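Local structure of L544 (Acanthamoeba polyphaga mimivirus, 4AMQ) at residues A[97-102]-A[201-206]; A[249-254]-A[366-371]; A[295-300]-A[335-340]. The protein is a virion-associated nucleotidyl transferase that probably uses bound divalent metal ions to transfer nucleotides. One frame throughout, in Å; residues are numbered along the deposited sequence.

Interaction 1: residues A[97-102]-A[201-206]; sequences NQIKLI and YFVKIE. With MG (magnesium ion), chain D.
Leu-101 lays its CD1 methyl over one face of the Tyr-201 ring, 4.0 Å from the ring centroid and 9° off the normal, a CH-pi contact across an antiparallel strand pair. The two residues form a non-hydrogen-bonded pair, and CB of Leu-101 also meets CE1 of the ring. Ile-99 reaches the same ring obliquely: chi1 of -61° sets CG1 beside the backbone N and leaves CG2 anti to it, 3.8 Å from Tyr-201 CD1. The CG1 branch runs side by side with CG2 of Val-203. Ile-99, Leu-101, Tyr-201 and Val-203 thus share one apolar face of the sheet. On the other face Phe-202 pairs with Lys-100, and CG1 of Ile-102 comes to the edge of its ring, 3.8 Å from CD2.

Lys-100 and Phe-202 exchange two nearly straight backbone hydrogen bonds, and Lys-204 N gives a third to Gln-98 O. The extended side chain of Gln-98 reaches across to the partner strand, and NE2 donates to Lys-204 O at 2.9 Å, the acceptor lying close to the amide plane. Ile-99 O binds the magnesium ion at 2.5 Å, beside Asp-96 O, while Lys-100 NZ donates to a water on the same ion.

These are neighbouring strands of the six-stranded mixed sheet in the nucleotidyltransferase domain. Helices 28-42 and 82-93 pack on the Ile-99 and Leu-101 side, Phe-202 touches helix 274-292 on the other, and strand 209-217 continues the sheet beyond 196-204.

Interaction 2: residues A[249-254]-A[366-371]; sequences FPLRFY and RYINII
Leu-251 and Tyr-254, one turn apart on helix 248-254, pack against the last part of the long helix 334-368 and the residues that follow, an apolar contact within the helical domain. Leu-251 divides its two methyls. Its side chain stretches toward the partner segment, where CD1 meets CB of Tyr-367 at 3.9 Å and CD2 touches the CD1 methyls of both Ile-368 (3.9 Å) and Ile-371. The Leu-251 and Ile-368 side chains cross at about a right angle. In Ile-368, CG1 is anti to the backbone N and CG2 falls between N and the carbonyl carbon; a bend at chi2 (58°) turns CD1 to the leucine.

Tyr-367 contributes its CB alone to this contact. The ring leads away to helix 259-272, where its hydroxyl hydrogen-bonds Gln-264 and its ring touches Ile-261 and Ile-268.

Tyr-254 holds CG on the far side of CB from its backbone N (chi1 -177°), which sets the ring toward Ile-371. Ile-371 N bonds back to Ile-368 O, and the isoleucine side chain crosses obliquely over one face of the Tyr-254 ring. CG1 is 3.6 Å from CE1, and CD1 stands over the ring centre in a CH-pi contact, 3.8 Å from the centroid.

Interaction 3: residues A[295-300]-A[335-340]; sequences LDLDTA and QDKIIA
Leu-295, just ahead of helix 297-311, slides its CD2 methyl past CG2 of Ile-338 at 3.9 Å, the two side chains running in opposite directions. Its carbonyl oxygen lies near Ile-338 CD1 and accepts a hydrogen bond from a water, which in turn accepts from Gln-335 NE2, a bridge from the loop to helix 334-368.

Asp-296 follows as the N-cap, its CB directed away from the partner helix. One oxygen, OD1, takes two bonds from Thr-299: the backbone N approaches from above the carboxylate plane at 3.1 Å, and Thr-299 OG1 donates to the syn lone pair of OD1 at 2.7 Å. The bond to Thr-299 N caps the start of the helix, and OG1 adds a second hold on the same oxygen.

Leu-297 has CG opposite its backbone N (chi1 178°), which carries CD1 to the partner helix, where it meets Lys-337 CD at 4.0 Å and Ile-338 CG1 at 4.1 Å. Ile-338 CD1 in turn rests on the backbone at the cap, 3.8 Å from Leu-297 N. One turn on, Ala-300 closes the row with CB against Ile-338 CG1.

Around this helix pair, Leu-295 rests on Tyr-286 and Ile-289 of helix 274-292, Leu-297 and Ala-300 also touch Trp-341, and Lys-337 leans on Val-328 of helix 319-331.

From the N terminus, interaction 1 comes first: it closes a loop of 98 residues inside the nucleotidyltransferase domain and is complete before interaction 2 opens. Interaction 2 then opens at 249-254 and closes only at 366-371, and the loop between is largely helical. Interaction 3, joining 295-300 to 335-340, is nested within that loop. Helix 334-368 serves both, one contact near each end, with centres about 41 Å apart on opposite sides of the chain's centre. Interaction 3 lies nearer the sheet, its centre about 17 Å from that of interaction 1, and helix 274-292 touches both, linking the nucleotidyltransferase domain to the helical one.

Interaction 1: residues A[97-102]-A[201-206]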
loop_
_atom_site.group_PDB
_atom_site.type_symbol
_atom_site.label_atom_id
_atom_site.label_comp_id
_atom_site.label_asym_id
_atom_site.label_seq_id
_atom_site.Cartn_x
_atom_site.Cartn_y
_atom_site.Cartn_z
ATOM N N ASN A 97 -1.414 21.428 -3.882
ATOM C CA ASN A 97 -2.437 20.478 -4.307
ATOM C C ASN A 97 -1.871 19.159 -4.831
ATOM O O ASN A 97 -2.589 18.170 -4.951
ATOM C CB ASN A 97 -3.354 21.109 -5.355
ATOM C CG ASN A 97 -4.557 20.240 -5.677
ATOM O OD1 ASN A 97 -4.660 19.682 -6.768
ATOM N ND2 ASN A 97 -5.470 20.116 -4.720
ATOM N N GLN A 98 -0.581 19.153 -5.146
ATOM C CA GLN A 98 0.060 17.975 -5.721
ATOM C C GLN A 98 0.458 16.947 -4.657
ATOM O O GLN A 98 0.511 15.748 -4.925
ATOM C CB GLN A 98 1.292 18.396 -6.526
ATOM C CG GLN A 98 2.057 17.238 -7.149
ATOM C CD GLN A 98 3.320 17.688 -7.850
ATOM O OE1 GLN A 98 4.094 18.479 -7.312
ATOM N NE2 GLN A 98 3.537 17.187 -9.060
ATOM N N ILE A 99 0.731 17.423 -3.448
ATOM C CA ILE A 99 1.266 16.567 -2.396
ATOM C C ILE A 99 0.406 16.564 -1.146
ATOM O O ILE A 99 0.106 17.611 -0.587
ATOM C CB ILE A 99 2.678 17.011 -1.979
ATOM C CG1 ILE A 99 3.639 16.928 -3.167
ATOM C CG2 ILE A 99 3.177 16.167 -0.811
ATOM C CD1 ILE A 99 5.043 17.390 -2.837
ATOM N N LYS A 100 0.026 15.377 -0.695
ATOM C CA LYS A 100 -0.705 15.263 0.555
ATOM C C LYS A 100 -0.043 14.229 1.454
ATOM O O LYS A 100 0.205 13.101 1.036
ATOM C CB LYS A 100 -2.169 14.894 0.290
ATOM C CG LYS A 100 -3.113 15.241 1.436
ATOM C CD LYS A 100 -4.550 14.824 1.130
ATOM C CE LYS A 100 -5.132 15.604 -0.041
ATOM N NZ LYS A 100 -5.344 17.044 0.281
ATOM N N LEU A 101 0.263 14.623 2.685
ATOM C CA LEU A 101 0.733 13.675 3.677
ATOM C C LEU A 101 -0.469 13.089 4.407
ATOM O O LEU A 101 -1.058 13.744 5.262
ATOM C CB LEU A 101 1.683 14.352 4.665
ATOM C CG LEU A 101 2.172 13.477 5.820
ATOM C CD1 LEU A 101 2.787 12.187 5.301
ATOM C CD2 LEU A 101 3.170 14.239 6.682
ATOM N N ILE A 102 -0.838 11.860 4.053
ATOM C CA ILE A 102 -2.031 11.220 4.606
ATOM C C ILE A 102 -1.827 10.722 6.035
ATOM O O ILE A 102 -2.614 11.028 6.926
ATOM C CB ILE A 102 -2.497 10.034 3.735
ATOM C CG1 ILE A 102 -2.872 10.511 2.330
ATOM C CG2 ILE A 102 -3.677 9.328 4.388
ATOM C CD1 ILE A 102 -4.044 11.461 2.297
ATOM N N TYR A 201 2.676 9.396 1.877
ATOM C CA TYR A 201 2.251 10.461 0.986
ATOM C C TYR A 201 1.422 9.909 -0.163
ATOM O O TYR A 201 1.535 8.736 -0.526
ATOM C CB TYR A 201 3.468 11.170 0.376
ATOM C CG TYR A 201 4.300 12.034 1.307
ATOM C CD1 TYR A 201 3.945 13.351 1.567
ATOM C CD2 TYR A 201 5.472 11.548 1.878
ATOM C CE1 TYR A 201 4.713 14.151 2.391
ATOM C CE2 TYR A 201 6.251 12.344 2.706
ATOM C CZ TYR A 201 5.866 13.646 2.958
ATOM O OH TYR A 201 6.633 14.446 3.780
ATOM N N PHE A 202 0.587 10.768 -0.733
ATOM C CA PHE A 202 0.092 10.557 -2.082
ATOM C C PHE A 202 0.427 11.793 -2.909
ATOM O O PHE A 202 0.210 12.923 -2.478
ATOM C CB PHE A 202 -1.399 10.203 -2.099
ATOM C CG PHE A 202 -1.661 8.753 -1.826
ATOM C CD1 PHE A 202 -1.653 7.831 -2.862
ATOM C CD2 PHE A 202 -1.866 8.301 -0.530
ATOM C CE1 PHE A 202 -1.870 6.486 -2.618
ATOM C CE2 PHE A 202 -2.085 6.960 -0.278
ATOM C CZ PHE A 202 -2.087 6.049 -1.326
ATOM N N VAL A 203 1.012 11.567 -4.076
ATOM C CA VAL A 203 1.529 12.651 -4.890
ATOM C C VAL A 203 0.968 12.565 -6.297
ATOM O O VAL A 203 1.062 11.534 -6.955
ATOM C CB VAL A 203 3.076 12.618 -4.949
ATOM C CG1 VAL A 203 3.612 13.716 -5.867
ATOM C CG2 VAL A 203 3.664 12.751 -3.551
ATOM N N LYS A 204 0.374 13.654 -6.757
ATOM C CA LYS A 204 -0.100 13.700 -8.125
ATOM C C LYS A 204 1.087 13.955 -9.040
ATOM O O LYS A 204 1.550 15.086 -9.172
ATOM C CB LYS A 204 -1.152 14.789 -8.302
ATOM C CG LYS A 204 -1.872 14.696 -9.626
ATOM C CD LYS A 204 -2.692 15.936 -9.913
ATOM C CE LYS A 204 -3.350 15.835 -11.280
ATOM N NZ LYS A 204 -4.061 17.089 -11.647
ATOM N N ILE A 205 1.591 12.896 -9.658
ATOM C CA ILE A 205 2.736 13.028 -10.549
ATOM C C ILE A 205 2.284 13.566 -11.902
ATOM O O ILE A 205 2.786 14.591 -12.368
ATOM C CB ILE A 205 3.480 11.695 -10.727
ATOM C CG1 ILE A 205 4.071 11.242 -9.392
ATOM C CG2 ILE A 205 4.575 11.835 -11.769
ATOM C CD1 ILE A 205 4.812 9.925 -9.472
ATOM N N GLU A 206 1.333 12.875 -12.526
ATOM C CA GLU A 206 0.736 13.357 -13.767
ATOM C C GLU A 206 -0.790 13.417 -13.682
ATOM O O GLU A 206 -1.345 14.405 -13.211
ATOM C CB GLU A 206 1.179 12.504 -14.958
ATOM C CG GLU A 206 2.631 12.716 -15.356
ATOM C CD GLU A 206 3.064 11.810 -16.489
ATOM O OE1 GLU A 206 2.204 11.083 -17.033
ATOM O OE2 GLU A 206 4.265 11.820 -16.835
HETATM MG MG MG D . -1.501 19.297 0.183
HETATM O O HOH W 1 -3.274 18.599 -1.358
HETATM O O HOH W 2 -2.114 18.867 2.631
#

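Interaction 2: residues A[249-254]-A[366-371]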
loop_
_atom_site.group_PDB
_atom_site.type_symbol
_atom_site.label_atom_id
_atom_site.label_comp_id
_atom_site.label_asym_id
_atom_site.label_seq_id
_atom_site.Cartn_x
_atom_site.Cartn_y
_atom_site.Cartn_z
ATOM N N PHE A 249 5.343 -14.524 -7.199
ATOM C CA PHE A 249 6.265 -13.704 -6.416
ATOM C C PHE A 249 7.187 -14.542 -5.521
ATOM O O PHE A 249 8.384 -14.269 -5.439
ATOM C CB PHE A 249 5.503 -12.663 -5.584
ATOM C CG PHE A 249 4.913 -11.542 -6.399
ATOM C CD1 PHE A 249 3.922 -11.790 -7.336
ATOM C CD2 PHE A 249 5.355 -10.238 -6.231
ATOM C CE1 PHE A 249 3.381 -10.754 -8.088
ATOM C CE2 PHE A 249 4.819 -9.203 -6.979
ATOM C CZ PHE A 249 3.830 -9.461 -7.906
ATOM N N PRO A 250 6.635 -15.555 -4.834
ATOM C CA PRO A 250 7.535 -16.468 -4.114
ATOM C C PRO A 250 8.486 -17.181 -5.076
ATOM O O PRO A 250 9.657 -17.376 -4.751
ATOM C CB PRO A 250 6.575 -17.475 -3.475
ATOM C CG PRO A 250 5.291 -16.726 -3.327
ATOM C CD PRO A 250 5.218 -15.817 -4.526
ATOM N N LEU A 251 7.989 -17.553 -6.252
ATOM C CA LEU A 251 8.824 -18.220 -7.246
ATOM C C LEU A 251 9.960 -17.316 -7.712
ATOM O O LEU A 251 11.089 -17.768 -7.884
ATOM C CB LEU A 251 7.991 -18.680 -8.445
ATOM C CG LEU A 251 6.872 -19.687 -8.172
ATOM C CD1 LEU A 251 6.242 -20.141 -9.480
ATOM C CD2 LEU A 251 7.396 -20.879 -7.386
ATOM N N ARG A 252 9.659 -16.037 -7.918
ATOM C CA ARG A 252 10.677 -15.089 -8.354
ATOM C C ARG A 252 11.774 -14.965 -7.301
ATOM O O ARG A 252 12.953 -14.848 -7.631
ATOM C CB ARG A 252 10.066 -13.718 -8.668
ATOM C CG ARG A 252 11.090 -12.685 -9.133
ATOM C CD ARG A 252 10.427 -11.409 -9.637
ATOM N NE ARG A 252 9.611 -10.767 -8.611
ATOM C CZ ARG A 252 8.929 -9.640 -8.794
ATOM N NH1 ARG A 252 8.960 -9.020 -9.968
ATOM N NH2 ARG A 252 8.214 -9.132 -7.800
ATOM N N PHE A 253 11.385 -14.997 -6.031
ATOM C CA PHE A 253 12.360 -14.972 -4.954
ATOM C C PHE A 253 13.206 -16.243 -4.979
ATOM O O PHE A 253 14.427 -16.188 -4.840
ATOM C CB PHE A 253 11.679 -14.813 -3.594
ATOM C CG PHE A 253 12.642 -14.761 -2.439
ATOM C CD1 PHE A 253 13.220 -13.562 -2.056
ATOM C CD2 PHE A 253 12.976 -15.915 -1.743
ATOM C CE1 PHE A 253 14.113 -13.510 -0.995
ATOM C CE2 PHE A 253 13.864 -15.871 -0.684
ATOM C CZ PHE A 253 14.433 -14.665 -0.307
ATOM N N TYR A 254 12.552 -17.385 -5.170
ATOM C CA TYR A 254 13.251 -18.666 -5.201
ATOM C C TYR A 254 14.315 -18.687 -6.295
ATOM O O TYR A 254 15.427 -19.167 -6.079
ATOM C CB TYR A 254 12.265 -19.819 -5.406
ATOM C CG TYR A 254 12.906 -21.193 -5.367
ATOM C CD1 TYR A 254 13.438 -21.765 -6.515
ATOM C CD2 TYR A 254 12.978 -21.914 -4.181
ATOM C CE1 TYR A 254 14.026 -23.019 -6.485
ATOM C CE2 TYR A 254 13.564 -23.169 -4.140
ATOM C CZ TYR A 254 14.086 -23.716 -5.293
ATOM O OH TYR A 254 14.669 -24.963 -5.254
ATOM N N ARG A 366 4.247 -24.147 -14.562
ATOM C CA ARG A 366 5.484 -24.331 -15.315
ATOM C C ARG A 366 6.727 -24.189 -14.442
ATOM O O ARG A 366 7.618 -25.037 -14.473
ATOM C CB ARG A 366 5.558 -23.330 -16.464
ATOM C CG ARG A 366 6.924 -23.251 -17.117
ATOM C CD ARG A 366 6.948 -22.176 -18.180
ATOM N NE ARG A 366 5.882 -22.369 -19.159
ATOM C CZ ARG A 366 5.576 -21.494 -20.111
ATOM N NH1 ARG A 366 6.255 -20.358 -20.214
ATOM N NH2 ARG A 366 4.589 -21.754 -20.960
ATOM N N TYR A 367 6.789 -23.109 -13.668
ATOM C CA TYR A 367 7.969 -22.832 -12.857
ATOM C C TYR A 367 7.995 -23.616 -11.545
ATOM O O TYR A 367 9.068 -23.921 -11.019
ATOM C CB TYR A 367 8.129 -21.326 -12.622
ATOM C CG TYR A 367 8.506 -20.580 -13.882
ATOM C CD1 TYR A 367 9.827 -20.525 -14.308
ATOM C CD2 TYR A 367 7.543 -19.947 -14.656
ATOM C CE1 TYR A 367 10.179 -19.853 -15.463
ATOM C CE2 TYR A 367 7.884 -19.274 -15.814
ATOM C CZ TYR A 367 9.202 -19.230 -16.212
ATOM O OH TYR A 367 9.548 -18.563 -17.364
ATOM N N ILE A 368 6.820 -23.953 -11.023
ATOM C CA ILE A 368 6.752 -24.770 -9.818
ATOM C C ILE A 368 7.237 -26.190 -10.120
ATOM O O ILE A 368 7.773 -26.872 -9.247
ATOM C CB ILE A 368 5.330 -24.804 -9.220
ATOM C CG1 ILE A 368 5.357 -25.380 -7.803
ATOM C CG2 ILE A 368 4.384 -25.598 -10.109
ATOM C CD1 ILE A 368 6.260 -24.624 -6.857
ATOM N N ASN A 369 7.056 -26.621 -11.365
ATOM C CA ASN A 369 7.514 -27.938 -11.798
ATOM C C ASN A 369 9.016 -27.967 -12.043
ATOM O O ASN A 369 9.599 -29.030 -12.247
ATOM C CB ASN A 369 6.773 -28.390 -13.056
ATOM C CG ASN A 369 5.363 -28.856 -12.763
ATOM O OD1 ASN A 369 5.006 -29.104 -11.612
ATOM N ND2 ASN A 369 4.555 -28.989 -13.809
ATOM N N ILE A 370 9.633 -26.791 -12.034
ATOM C CA ILE A 370 11.080 -26.694 -12.156
ATOM C C ILE A 370 11.726 -26.950 -10.798
ATOM O O ILE A 370 12.886 -27.352 -10.710
ATOM C CB ILE A 370 11.507 -25.322 -12.714
ATOM C CG1 ILE A 370 11.001 -25.164 -14.150
ATOM C CG2 ILE A 370 13.015 -25.167 -12.672
ATOM C CD1 ILE A 370 11.507 -23.923 -14.846
ATOM N N ILE A 371 10.951 -26.722 -9.744
ATOM C CA ILE A 371 11.383 -27.001 -8.379
ATOM C C ILE A 371 11.100 -28.461 -8.027
ATOM O O ILE A 371 10.087 -29.014 -8.449
ATOM C CB ILE A 371 10.656 -26.078 -7.377
ATOM C CG1 ILE A 371 10.976 -24.611 -7.679
ATOM C CG2 ILE A 371 11.025 -26.429 -5.944
ATOM C CD1 ILE A 371 10.223 -23.621 -6.816
#

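Interaction 3: residues A[295-300]-A[335-340]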
loop_
_atom_site.group_PDB
_atom_site.type_symbol
_atom_site.label_atom_id
_atom_site.label_comp_id
_atom_site.label_asym_id
_atom_site.label_seq_id
_atom_site.Cartn_x
_atom_site.Cartn_y
_atom_site.Cartn_z
ATOM N N LEU A 295 -10.305 12.186 -0.057
ATOM C CA LEU A 295 -10.603 12.106 -1.483
ATOM C C LEU A 295 -11.669 13.127 -1.867
ATOM O O LEU A 295 -12.820 13.008 -1.458
ATOM C CB LEU A 295 -11.085 10.699 -1.853
ATOM C CG LEU A 295 -11.208 10.389 -3.348
ATOM C CD1 LEU A 295 -9.857 10.524 -4.034
ATOM C CD2 LEU A 295 -11.784 8.997 -3.575
ATOM N N ASP A 296 -11.288 14.139 -2.637
ATOM C CA ASP A 296 -12.273 15.064 -3.179
ATOM C C ASP A 296 -12.755 14.574 -4.544
ATOM O O ASP A 296 -12.169 13.659 -5.130
ATOM C CB ASP A 296 -11.730 16.498 -3.241
ATOM C CG ASP A 296 -10.568 16.647 -4.201
ATOM O OD1 ASP A 296 -10.018 15.619 -4.636
ATOM O OD2 ASP A 296 -10.197 17.799 -4.513
ATOM N N LEU A 297 -13.837 15.167 -5.035
ATOM C CA LEU A 297 -14.458 14.707 -6.273
ATOM C C LEU A 297 -13.479 14.751 -7.436
ATOM O O LEU A 297 -13.371 13.797 -8.206
ATOM C CB LEU A 297 -15.704 15.537 -6.600
ATOM C CG LEU A 297 -16.423 15.168 -7.901
ATOM C CD1 LEU A 297 -16.749 13.686 -7.922
ATOM C CD2 LEU A 297 -17.688 16.000 -8.085
ATOM N N ASP A 298 -12.768 15.867 -7.557
ATOM C CA ASP A 298 -11.820 16.062 -8.646
ATOM C C ASP A 298 -10.752 14.966 -8.702
ATOM O O ASP A 298 -10.367 14.522 -9.780
ATOM C CB ASP A 298 -11.175 17.446 -8.544
ATOM C CG ASP A 298 -9.904 17.560 -9.361
ATOM O OD1 ASP A 298 -9.990 17.559 -10.608
ATOM O OD2 ASP A 298 -8.817 17.662 -8.754
ATOM N N THR A 299 -10.282 14.523 -7.541
ATOM C CA THR A 299 -9.273 13.473 -7.501
ATOM C C THR A 299 -9.903 12.117 -7.798
ATOM O O THR A 299 -9.331 11.308 -8.530
ATOM C CB THR A 299 -8.534 13.438 -6.150
ATOM O OG1 THR A 299 -7.888 14.699 -5.933
ATOM C CG2 THR A 299 -7.490 12.330 -6.136
ATOM N N ALA A 300 -11.089 11.879 -7.242
ATOM C CA ALA A 300 -11.810 10.637 -7.499
ATOM C C ALA A 300 -12.083 10.485 -8.987
ATOM O O ALA A 300 -11.941 9.401 -9.548
ATOM C CB ALA A 300 -13.118 10.600 -6.716
ATOM N N GLN A 335 -20.626 13.616 -3.415
ATOM C CA GLN A 335 -20.176 12.528 -2.552
ATOM C C GLN A 335 -20.832 11.184 -2.876
ATOM O O GLN A 335 -20.195 10.137 -2.766
ATOM C CB GLN A 335 -20.424 12.881 -1.084
ATOM C CG GLN A 335 -19.757 11.940 -0.108
ATOM C CD GLN A 335 -18.246 11.990 -0.212
ATOM O OE1 GLN A 335 -17.674 13.015 -0.584
ATOM N NE2 GLN A 335 -17.594 10.884 0.104
ATOM N N ASP A 336 -22.107 11.210 -3.258
ATOM C CA ASP A 336 -22.806 9.985 -3.633
ATOM C C ASP A 336 -22.095 9.296 -4.791
ATOM O O ASP A 336 -22.009 8.072 -4.842
ATOM C CB ASP A 336 -24.262 10.278 -4.003
ATOM C CG ASP A 336 -25.113 10.612 -2.794
ATOM O OD1 ASP A 336 -24.723 10.234 -1.670
ATOM O OD2 ASP A 336 -26.174 11.247 -2.966
ATOM N N LYS A 337 -21.589 10.100 -5.720
ATOM C CA LYS A 337 -20.813 9.598 -6.843
ATOM C C LYS A 337 -19.518 8.916 -6.378
ATOM O O LYS A 337 -19.183 7.817 -6.834
ATOM C CB LYS A 337 -20.504 10.743 -7.811
ATOM C CG LYS A 337 -19.802 10.315 -9.080
ATOM C CD LYS A 337 -19.416 11.519 -9.937
ATOM C CE LYS A 337 -20.615 12.139 -10.627
ATOM N NZ LYS A 337 -20.194 13.162 -11.630
ATOM N N ILE A 338 -18.799 9.568 -5.466
ATOM C CA ILE A 338 -17.544 9.027 -4.935
ATOM C C ILE A 338 -17.768 7.668 -4.269
ATOM O O ILE A 338 -16.993 6.724 -4.463
ATOM C CB ILE A 338 -16.908 9.988 -3.903
ATOM C CG1 ILE A 338 -16.662 11.366 -4.529
ATOM C CG2 ILE A 338 -15.613 9.410 -3.353
ATOM C CD1 ILE A 338 -15.951 12.352 -3.604
ATOM N N ILE A 339 -18.837 7.586 -3.484
ATOM C CA ILE A 339 -19.226 6.364 -2.792
ATOM C C ILE A 339 -19.631 5.241 -3.753
ATOM O O ILE A 339 -19.168 4.108 -3.621
ATOM C CB ILE A 339 -20.388 6.652 -1.823
ATOM C CG1 ILE A 339 -19.917 7.600 -0.716
ATOM C CG2 ILE A 339 -20.949 5.357 -1.246
ATOM C CD1 ILE A 339 -21.051 8.232 0.075
ATOM N N ALA A 340 -20.500 5.557 -4.711
ATOM C CA ALA A 340 -20.942 4.573 -5.697
ATOM C C ALA A 340 -19.754 4.024 -6.481
ATOM O O ALA A 340 -19.667 2.823 -6.734
ATOM C CB ALA A 340 -21.963 5.177 -6.636
HETATM O O HOH W 3 -14.547 11.710 0.340
#